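Local atomic coordinates of glycine betaine/carnitine/choline ABC transporter (PDB entry 3O66), a protein that probably captures glycine betaine, carnitine, choline or a related compound outside the cell as the substrate-binding component of an ABC importer. Residues A117-K122 and Y205-L210; E131-D135 and E165-D169; D142-D148 and E188-L194. One frame throughout, in Å; residues are numbered along the deposited sequence. Where two conformers were deposited one is given.

Contact 1: residues A117-K122 and Y205-L210; sequences AFMVTK and YDLKVL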
loop_
_atom_site.group_PDB
_atom_site.type_symbol
_atom_site.label_atom_id
_atom_site.label_comp_id
_atom_site.label_asym_id
_atom_site.label_seq_id
_atom_site.Cartn_x
_atom_site.Cartn_y
_atom_site.Cartn_z
ATOM N N ALA A 117 5.457 -8.211 4.690
ATOM C CA ALA A 117 5.687 -8.152 6.110
ATOM C C ALA A 117 5.410 -9.515 6.691
ATOM O O ALA A 117 4.476 -10.199 6.268
ATOM C CB ALA A 117 4.741 -7.102 6.768
ATOM N N PHE A 118 6.194 -9.884 7.695
ATOM C CA PHE A 118 5.986 -11.109 8.438
ATOM C C PHE A 118 4.888 -10.887 9.432
ATOM O O PHE A 118 4.811 -9.828 10.058
ATOM C CB PHE A 118 7.264 -11.556 9.161
ATOM C CG PHE A 118 8.349 -11.981 8.216
ATOM C CD1 PHE A 118 8.368 -13.274 7.710
ATOM C CD2 PHE A 118 9.278 -11.057 7.746
ATOM C CE1 PHE A 118 9.355 -13.667 6.799
ATOM C CE2 PHE A 118 10.266 -11.434 6.814
ATOM C CZ PHE A 118 10.289 -12.738 6.342
HETATM N N MSE A 119 4.041 -11.895 9.590
HETATM C CA MSE A 119 2.865 -11.759 10.446
HETATM C C MSE A 119 2.491 -13.083 11.070
HETATM O O MSE A 119 2.812 -14.167 10.526
HETATM C CB MSE A 119 1.681 -11.122 9.718
HETATM C CG MSE A 119 1.261 -11.905 8.461
HETATM SE SE MSE A 119 -0.092 -10.955 7.426
HETATM C CE MSE A 119 1.056 -9.499 6.798
ATOM N N VAL A 120 1.858 -12.975 12.236
ATOM C CA VAL A 120 1.499 -14.133 13.062
ATOM C C VAL A 120 0.111 -13.934 13.633
ATOM O O VAL A 120 -0.437 -12.816 13.554
ATOM C CB VAL A 120 2.519 -14.364 14.206
ATOM C CG1 VAL A 120 3.899 -14.619 13.631
ATOM C CG2 VAL A 120 2.513 -13.184 15.280
ATOM N N THR A 121 -0.464 -14.968 14.234
ATOM C CA THR A 121 -1.727 -14.781 14.955
ATOM C C THR A 121 -1.463 -14.077 16.303
ATOM O O THR A 121 -0.331 -14.089 16.810
ATOM C CB THR A 121 -2.407 -16.097 15.310
ATOM O OG1 THR A 121 -1.532 -16.848 16.183
ATOM C CG2 THR A 121 -2.809 -16.935 14.026
ATOM N N LYS A 122 -2.518 -13.551 16.915
ATOM C CA LYS A 122 -2.410 -12.992 18.268
ATOM C C LYS A 122 -1.973 -14.029 19.302
ATOM O O LYS A 122 -1.197 -13.710 20.197
ATOM C CB LYS A 122 -3.703 -12.290 18.690
ATOM C CG LYS A 122 -4.906 -13.206 18.873
ATOM C CD LYS A 122 -6.054 -12.475 19.563
ATOM C CE LYS A 122 -7.380 -13.168 19.281
ATOM N NZ LYS A 122 -7.473 -13.498 17.831
ATOM N N TYR A 205 -8.955 -11.192 11.046
ATOM C CA TYR A 205 -8.442 -12.278 11.880
ATOM C C TYR A 205 -7.572 -11.782 13.016
ATOM O O TYR A 205 -6.969 -12.591 13.740
ATOM C CB TYR A 205 -7.638 -13.273 11.043
ATOM C CG TYR A 205 -8.378 -13.833 9.865
ATOM C CD1 TYR A 205 -9.779 -13.876 9.842
ATOM C CD2 TYR A 205 -7.686 -14.376 8.794
ATOM C CE1 TYR A 205 -10.461 -14.394 8.763
ATOM C CE2 TYR A 205 -8.361 -14.911 7.703
ATOM C CZ TYR A 205 -9.747 -14.917 7.699
ATOM O OH TYR A 205 -10.425 -15.438 6.634
ATOM N N ASP A 206 -7.532 -10.461 13.190
ATOM C CA ASP A 206 -6.755 -9.813 14.248
ATOM C C ASP A 206 -5.297 -10.326 14.259
ATOM O O ASP A 206 -4.779 -10.730 15.293
ATOM C CB ASP A 206 -7.449 -10.008 15.619
ATOM C CG ASP A 206 -6.980 -9.019 16.665
ATOM O OD1 ASP A 206 -6.481 -7.926 16.324
ATOM O OD2 ASP A 206 -7.112 -9.336 17.857
ATOM N N LEU A 207 -4.665 -10.339 13.093
ATOM C CA LEU A 207 -3.275 -10.824 12.958
ATOM C C LEU A 207 -2.303 -9.744 13.457
ATOM O O LEU A 207 -2.663 -8.563 13.508
ATOM C CB LEU A 207 -2.983 -11.181 11.504
ATOM C CG LEU A 207 -3.859 -12.242 10.806
ATOM C CD1 LEU A 207 -3.457 -12.403 9.332
ATOM C CD2 LEU A 207 -3.755 -13.596 11.529
ATOM N N LYS A 208 -1.106 -10.159 13.869
ATOM C CA LYS A 208 -0.078 -9.267 14.380
ATOM C C LYS A 208 1.018 -9.131 13.324
ATOM O O LYS A 208 1.683 -10.100 12.966
ATOM C CB LYS A 208 0.507 -9.815 15.698
ATOM C CG LYS A 208 1.811 -9.093 16.161
ATOM C CD LYS A 208 1.509 -7.793 16.930
ATOM C CE LYS A 208 2.824 -7.040 17.243
ATOM N NZ LYS A 208 2.481 -5.688 17.704
ATOM N N VAL A 209 1.185 -7.932 12.794
ATOM C CA VAL A 209 2.233 -7.688 11.780
ATOM C C VAL A 209 3.494 -7.322 12.522
ATOM O O VAL A 209 3.442 -6.453 13.410
ATOM C CB VAL A 209 1.810 -6.568 10.855
ATOM C CG1 VAL A 209 2.931 -6.288 9.784
ATOM C CG2 VAL A 209 0.451 -6.937 10.210
ATOM N N LEU A 210 4.616 -7.967 12.181
ATOM C CA LEU A 210 5.882 -7.729 12.879
ATOM C C LEU A 210 6.685 -6.601 12.233
ATOM O O LEU A 210 6.664 -6.445 11.012
ATOM C CB LEU A 210 6.720 -9.023 12.916
ATOM C CG LEU A 210 6.050 -10.228 13.624
ATOM C CD1 LEU A 210 6.966 -11.442 13.533
ATOM C CD2 LEU A 210 5.777 -9.884 15.094
HETATM O O HOH W 1 7.979 -7.512 8.543
HETATM O O HOH W 2 -4.898 -13.720 15.333
#

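Contact 2: residues E131-D135 and E165-D169; sequences ETVSD and EYGFD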
loop_
_atom_site.group_PDB
_atom_site.type_symbol
_atom_site.label_atom_id
_atom_site.label_comp_id
_atom_site.label_asym_id
_atom_site.label_seq_id
_atom_site.Cartn_x
_atom_site.Cartn_y
_atom_site.Cartn_z
ATOM N N GLU A 131 7.249 -8.807 18.565
ATOM C CA GLU A 131 6.975 -7.453 18.077
ATOM C C GLU A 131 7.715 -7.171 16.772
ATOM O O GLU A 131 7.208 -6.493 15.876
ATOM C CB GLU A 131 7.361 -6.416 19.146
ATOM C CG GLU A 131 6.346 -6.330 20.276
ATOM C CD GLU A 131 5.015 -5.702 19.835
ATOM O OE1 GLU A 131 4.979 -4.984 18.802
ATOM O OE2 GLU A 131 3.997 -5.915 20.535
ATOM N N THR A 132 8.915 -7.718 16.676
ATOM C CA THR A 132 9.795 -7.478 15.530
ATOM C C THR A 132 10.128 -8.789 14.849
ATOM O O THR A 132 9.917 -9.880 15.399
ATOM C CB THR A 132 11.136 -6.800 15.949
ATOM O OG1 THR A 132 11.963 -7.750 16.644
ATOM C CG2 THR A 132 10.892 -5.525 16.810
ATOM N N VAL A 133 10.646 -8.690 13.636
ATOM C CA VAL A 133 11.057 -9.879 12.897
ATOM C C VAL A 133 12.208 -10.566 13.641
ATOM O O VAL A 133 12.239 -11.803 13.755
ATOM C CB VAL A 133 11.447 -9.519 11.456
ATOM C CG1 VAL A 133 12.048 -10.716 10.759
ATOM C CG2 VAL A 133 10.206 -8.998 10.686
ATOM N N SER A 134 13.129 -9.769 14.186
ATOM C CA SER A 134 14.199 -10.358 15.020
ATOM C C SER A 134 13.665 -11.192 16.221
ATOM O O SER A 134 14.292 -12.151 16.622
ATOM C CB SER A 134 15.202 -9.286 15.474
ATOM O OG SER A 134 15.940 -8.775 14.358
ATOM N N ASP A 135 12.508 -10.838 16.786
ATOM C CA ASP A 135 11.932 -11.622 17.898
ATOM C C ASP A 135 11.695 -13.096 17.525
ATOM O O ASP A 135 11.619 -13.974 18.395
ATOM C CB ASP A 135 10.649 -10.979 18.409
ATOM C CG ASP A 135 10.891 -9.667 19.116
ATOM O OD1 ASP A 135 11.993 -9.458 19.666
ATOM O OD2 ASP A 135 9.967 -8.829 19.135
ATOM N N GLU A 165 20.644 -11.670 6.083
ATOM C CA GLU A 165 20.356 -10.442 6.835
ATOM C C GLU A 165 19.919 -10.684 8.281
ATOM O O GLU A 165 20.526 -10.148 9.222
ATOM C CB GLU A 165 19.281 -9.612 6.114
ATOM C CG GLU A 165 18.977 -8.262 6.773
ATOM C CD GLU A 165 20.061 -7.226 6.516
ATOM O OE1 GLU A 165 20.190 -6.779 5.351
ATOM O OE2 GLU A 165 20.787 -6.855 7.473
ATOM N N TYR A 166 18.867 -11.483 8.460
ATOM C CA TYR A 166 18.295 -11.662 9.782
ATOM C C TYR A 166 19.012 -12.706 10.653
ATOM O O TYR A 166 18.959 -12.624 11.874
ATOM C CB TYR A 166 16.790 -11.885 9.692
ATOM C CG TYR A 166 16.008 -10.579 9.743
ATOM C CD1 TYR A 166 15.735 -9.967 10.972
ATOM C CD2 TYR A 166 15.582 -9.944 8.575
ATOM C CE1 TYR A 166 15.039 -8.768 11.051
ATOM C CE2 TYR A 166 14.854 -8.709 8.634
ATOM C CZ TYR A 166 14.606 -8.141 9.882
ATOM O OH TYR A 166 13.910 -6.964 10.014
ATOM N N GLY A 167 19.702 -13.658 10.034
ATOM C CA GLY A 167 20.553 -14.588 10.788
ATOM C C GLY A 167 19.830 -15.781 11.388
ATOM O O GLY A 167 20.313 -16.387 12.349
ATOM N N PHE A 168 18.677 -16.131 10.823
ATOM C CA PHE A 168 17.956 -17.335 11.242
ATOM C C PHE A 168 17.123 -17.939 10.099
ATOM O O PHE A 168 16.941 -17.311 9.049
ATOM C CB PHE A 168 17.104 -17.071 12.495
ATOM C CG PHE A 168 16.031 -16.025 12.312
ATOM C CD1 PHE A 168 14.796 -16.362 11.749
ATOM C CD2 PHE A 168 16.239 -14.715 12.734
ATOM C CE1 PHE A 168 13.799 -15.403 11.586
ATOM C CE2 PHE A 168 15.229 -13.736 12.586
ATOM C CZ PHE A 168 14.023 -14.077 11.997
ATOM N N ASP A 169 16.657 -19.170 10.291
ATOM C CA ASP A 169 15.798 -19.780 9.292
ATOM C C ASP A 169 14.666 -20.587 9.910
ATOM O O ASP A 169 14.593 -20.750 11.131
ATOM C CB ASP A 169 16.601 -20.526 8.199
ATOM C CG ASP A 169 17.017 -21.934 8.587
ATOM O OD1 ASP A 169 17.073 -22.269 9.788
ATOM O OD2 ASP A 169 17.312 -22.723 7.646
#

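Contact 3: residues D142-D148 and E188-L194; sequences DLRLGMD and EKLDVAL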
loop_
_atom_site.group_PDB
_atom_site.type_symbol
_atom_site.label_atom_id
_atom_site.label_comp_id
_atom_site.label_asym_id
_atom_site.label_seq_id
_atom_site.Cartn_x
_atom_site.Cartn_y
_atom_site.Cartn_z
ATOM N N ASP A 142 11.573 -24.053 14.990
ATOM C CA ASP A 142 10.422 -24.890 15.302
ATOM C C ASP A 142 9.140 -24.374 14.641
ATOM O O ASP A 142 8.050 -24.886 14.908
ATOM C CB ASP A 142 10.253 -24.973 16.834
ATOM C CG ASP A 142 11.474 -25.572 17.524
ATOM O OD1 ASP A 142 12.030 -26.578 17.013
ATOM O OD2 ASP A 142 11.879 -25.035 18.584
ATOM N N LEU A 143 9.264 -23.378 13.770
ATOM C CA LEU A 143 8.073 -22.718 13.190
ATOM C C LEU A 143 7.886 -23.015 11.687
ATOM O O LEU A 143 8.852 -23.282 10.990
ATOM C CB LEU A 143 8.136 -21.203 13.424
ATOM C CG LEU A 143 8.074 -20.744 14.897
ATOM C CD1 LEU A 143 8.200 -19.216 15.044
ATOM C CD2 LEU A 143 6.805 -21.244 15.594
ATOM N N ARG A 144 6.640 -22.955 11.218
ATOM C CA ARG A 144 6.286 -23.112 9.807
ATOM C C ARG A 144 6.047 -21.717 9.186
ATOM O O ARG A 144 5.166 -20.967 9.657
ATOM C CB ARG A 144 5.004 -23.972 9.674
ATOM C CG ARG A 144 5.121 -25.386 10.274
ATOM C CD ARG A 144 3.734 -26.006 10.535
ATOM N NE ARG A 144 3.021 -25.236 11.552
ATOM C CZ ARG A 144 1.727 -25.386 11.843
ATOM N NH1 ARG A 144 0.996 -26.291 11.210
ATOM N NH2 ARG A 144 1.161 -24.625 12.776
ATOM N N LEU A 145 6.861 -21.369 8.180
ATOM C CA LEU A 145 6.695 -20.147 7.361
ATOM C C LEU A 145 5.979 -20.403 6.012
ATOM O O LEU A 145 6.347 -21.319 5.284
ATOM C CB LEU A 145 8.048 -19.488 7.066
ATOM C CG LEU A 145 8.078 -18.211 6.208
ATOM C CD1 LEU A 145 7.327 -17.038 6.875
ATOM C CD2 LEU A 145 9.533 -17.811 5.915
ATOM N N GLY A 146 4.979 -19.581 5.702
ATOM C CA GLY A 146 4.354 -19.541 4.357
ATOM C C GLY A 146 4.736 -18.225 3.694
ATOM O O GLY A 146 4.693 -17.172 4.346
HETATM N N MSE A 147 5.126 -18.276 2.416
HETATM C CA MSE A 147 5.438 -17.055 1.653
HETATM C C MSE A 147 4.966 -17.209 0.207
HETATM O O MSE A 147 4.748 -18.332 -0.247
HETATM C CB MSE A 147 6.960 -16.785 1.676
HETATM C CG MSE A 147 7.752 -17.772 0.873
HETATM SE SE MSE A 147 8.017 -19.389 1.909
HETATM C CE MSE A 147 9.901 -19.014 2.352
ATOM N N ASP A 148 4.830 -16.101 -0.518
ATOM C CA ASP A 148 4.573 -16.162 -1.960
ATOM C C ASP A 148 5.635 -17.026 -2.649
ATOM O O ASP A 148 6.820 -16.898 -2.351
ATOM C CB ASP A 148 4.623 -14.776 -2.605
ATOM C CG ASP A 148 4.248 -14.823 -4.075
ATOM O OD1 ASP A 148 3.046 -14.956 -4.396
ATOM O OD2 ASP A 148 5.154 -14.787 -4.916
ATOM N N GLU A 188 -4.019 -22.166 11.441
ATOM C CA GLU A 188 -2.861 -22.748 12.120
ATOM C C GLU A 188 -2.121 -23.788 11.265
ATOM O O GLU A 188 -1.393 -24.643 11.813
ATOM C CB GLU A 188 -3.234 -23.304 13.534
ATOM C CG GLU A 188 -3.918 -22.222 14.398
ATOM C CD GLU A 188 -3.729 -22.386 15.885
ATOM O OE1 GLU A 188 -2.660 -22.857 16.321
ATOM O OE2 GLU A 188 -4.656 -22.009 16.640
ATOM N N LYS A 189 -2.303 -23.704 9.934
ATOM C CA LYS A 189 -1.454 -24.441 8.999
ATOM C C LYS A 189 -0.065 -23.805 8.873
ATOM O O LYS A 189 0.873 -24.464 8.444
ATOM C CB LYS A 189 -2.114 -24.569 7.613
ATOM C CG LYS A 189 -3.294 -25.544 7.552
ATOM C CD LYS A 189 -2.825 -27.007 7.808
ATOM C CE LYS A 189 -3.977 -28.035 7.690
ATOM N NZ LYS A 189 -5.179 -27.702 8.544
ATOM N N LEU A 190 0.059 -22.532 9.263
ATOM C CA LEU A 190 1.343 -21.853 9.341
ATOM C C LEU A 190 1.488 -21.231 10.737
ATOM O O LEU A 190 0.498 -20.970 11.409
ATOM C CB LEU A 190 1.419 -20.705 8.316
ATOM C CG LEU A 190 1.269 -21.037 6.837
ATOM C CD1 LEU A 190 1.205 -19.756 6.039
ATOM C CD2 LEU A 190 2.416 -21.948 6.368
ATOM N N ASP A 191 2.721 -20.961 11.141
ATOM C CA ASP A 191 2.968 -20.189 12.350
ATOM C C ASP A 191 3.299 -18.742 12.009
ATOM O O ASP A 191 3.023 -17.830 12.800
ATOM C CB ASP A 191 4.106 -20.820 13.138
ATOM C CG ASP A 191 3.806 -22.270 13.533
ATOM O OD1 ASP A 191 2.750 -22.523 14.177
ATOM O OD2 ASP A 191 4.604 -23.156 13.168
ATOM N N VAL A 192 3.907 -18.554 10.841
ATOM C CA VAL A 192 4.347 -17.240 10.348
ATOM C C VAL A 192 4.070 -17.169 8.832
ATOM O O VAL A 192 4.275 -18.172 8.094
ATOM C CB VAL A 192 5.875 -17.034 10.608
ATOM C CG1 VAL A 192 6.325 -15.631 10.167
ATOM C CG2 VAL A 192 6.224 -17.244 12.063
ATOM N N ALA A 193 3.620 -15.998 8.359
ATOM C CA ALA A 193 3.355 -15.774 6.949
ATOM C C ALA A 193 4.081 -14.502 6.536
ATOM O O ALA A 193 4.190 -13.546 7.340
ATOM C CB ALA A 193 1.841 -15.623 6.697
ATOM N N LEU A 194 4.614 -14.500 5.324
ATOM C CA LEU A 194 5.051 -13.252 4.708
ATOM C C LEU A 194 3.894 -12.775 3.822
ATOM O O LEU A 194 3.666 -13.306 2.722
ATOM C CB LEU A 194 6.308 -13.488 3.879
ATOM C CG LEU A 194 6.909 -12.200 3.275
ATOM C CD1 LEU A 194 7.405 -11.197 4.373
ATOM C CD2 LEU A 194 8.019 -12.629 2.379
HETATM O O HOH W 3 5.267 -13.535 0.526
#

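Contact 1: residues A117-K122 and Y205-L210
Tyr-205 is where the chain leaves helix 200-204, and its carbonyl already addresses the partner segment: water 2 donates to Tyr-205 O (2.8 Å) and accepts from Lys-122 N (2.9 Å). The Tyr-205 hydroxyl bonds to Asp-183, away from this contact. Asp-206, with positive phi, turns the chain toward the sheet; Asp-206 OD2 is 4.2 Å from Lys-122 NZ, opposite charges too far apart for a salt bridge. Leu-207 then reaches selenomethionine Met-119 (CD1 to SE 4.1 Å) and the methyl of Thr-121 (CD2 to CG2 4.3 Å). Lys-208 forms a hydrogen-bonded antiparallel pair with Val-120, Lys-208 N to Val-120 O 2.8 Å and Val-120 N to Lys-208 O 3.0 Å, while its ammonium group finds Glu-131 in a salt bridge. Val-209 faces Met-119 in a non-hydrogen-bonded pair, CA to CA 4.3 Å; Val-209 CG1 also lies 3.6 Å from Ala-117 CB. Leu-210 N donates to Phe-118 O (2.8 Å, 171°), and water 1 links Leu-210 O (3.0 Å) to Phe-118 N (3.1 Å). Strand 208-209 is an outermost strand of the sheet that also holds 116-120, 192-196, 144-148 and 172-176. Three near-linear backbone bonds set its register, Ala-117, Met-119, Val-120, Leu-207, Val-209 and Leu-210 pack around them, and a water bridge at each end implies that solvent extends the pairing where direct bonds stop.

Contact 2: residues E131-D135 and E165-D169
This is a buried packing contact between the loop that follows helix 122-128 and the C-terminal end of helix 159-166, on the outer part of one lobe, about 23 Å from the centre of the chain to the centre of the contact. It covers only 194 Å², and the nearest CA atoms, Ser-134 and Tyr-166, are 6.8 Å apart, so the two aromatic side chains span most of the gap. Val-133 packs on both rings: its CG1 sits 3.7 Å from the Tyr-166 ring centroid and 14° off the ring normal, a CH-pi contact over the face, and lies 4.1 Å from Phe-168 CZ. The backbone joins in, Val-133 O approaching Phe-168 CZ obliquely at 3.4 Å. Ser-134 OG meets the edge of the tyrosine ring, 3.4 Å from Tyr-166 CE1, but bonds to Asp-213; the tyrosine hydroxyl in turn bonds to Asp-212 and Lys-214 N. In sequence between the two aromatics, Gly-167 leaves the helix with phi 84°, where a CB would be jammed against the Tyr-166 carbonyl oxygen. The loop is braced from within. Asp-135 OD2 accepts from Glu-131 N (2.8 Å) and Thr-132 N (2.9 Å), while Thr-132 OG1 accepts from Asp-135 N (3.1 Å), an ST motif. These hydrogen bonds run within the loop or to neighbours such as Asp-212 and Asp-213, whereas the interface itself rests on dispersion and CH-pi contact, which depend on close shape fit.

Contact 3: residues D142-D148 and E188-L194
Strands 144-148 and 192-194 run parallel, their axes approaching to 4.6 Å at an angle of 16°, with Leu-145 opposite Val-192 (CA to CA 4.8 Å) and Gly-146 opposite Ala-193 (4.7 Å between their CA atoms). They are neighbouring interior strands in the mixed sheet of one lobe of the periplasmic-binding-protein fold, with strand 172-176 beyond the first and the antiparallel strand 116-120 beyond the second. The bonds alternate as parallel pairing requires: Val-192 N to Arg-144 O 3.0 Å, Gly-146 N to Val-192 O 2.9 Å, Leu-194 N to Gly-146 O 2.8 Å. Arg-144 O also accepts from Asp-191 N at 2.9 Å. At this entry to the strands, Asp-191 clasps Arg-144 three times: OD2 takes Arg-144 N (2.8 Å) and NE (3.1 Å), and OD1 takes NH2 (3.0 Å). The last two, nearly linear, make a bidentate salt bridge. Weaker bonds tie NH1 and NH2 of Arg-144 to Glu-188 O, in the Schellman turn that ends helix 181-186. Leu-145 and Val-192 share one face (CD1 to CG1 3.7 Å), while helix 181-186 covers Ala-193 on the other. On that second face the Leu-190 side chain packs against Gly-146 (Leu-190 CD2 to Gly-146 N 3.6 Å), and a CB on Gly-146 would come 2.3 Å from Leu-190 CD1, a clash. Farther on, Asp-148 N and Leu-194 O are 4.4 Å apart, and water 3 spans them, accepting from Asp-148 N (2.8 Å) and donating to Leu-194 O (2.7 Å).

How the contacts relate
Contacts 1 and 3 belong to one sheet: strands 116-120 and 192-196 are neighbours in it, with a probable hydrogen bond from Met-119 N to Ala-193 O (2.8 Å). Both are partly buried with exposed polar ends. Contact 3 joins interior parallel strands and carries an Arg-144/Asp-191 salt bridge where they begin; contact 1 adds an antiparallel edge strand. Contact 2, small but buried, lies outside the sheet and has no cross-segment hydrogen bonds. It touches contact 1, through the Lys-208 NZ to Glu-131 OE1 salt bridge (2.8 Å) and Phe-118 CD2 against Val-133 CG2 (3.7 Å), but not contact 3, about 6 Å off at the nearest atoms. Along the chain, contact 1 encloses both others, whose segments alternate.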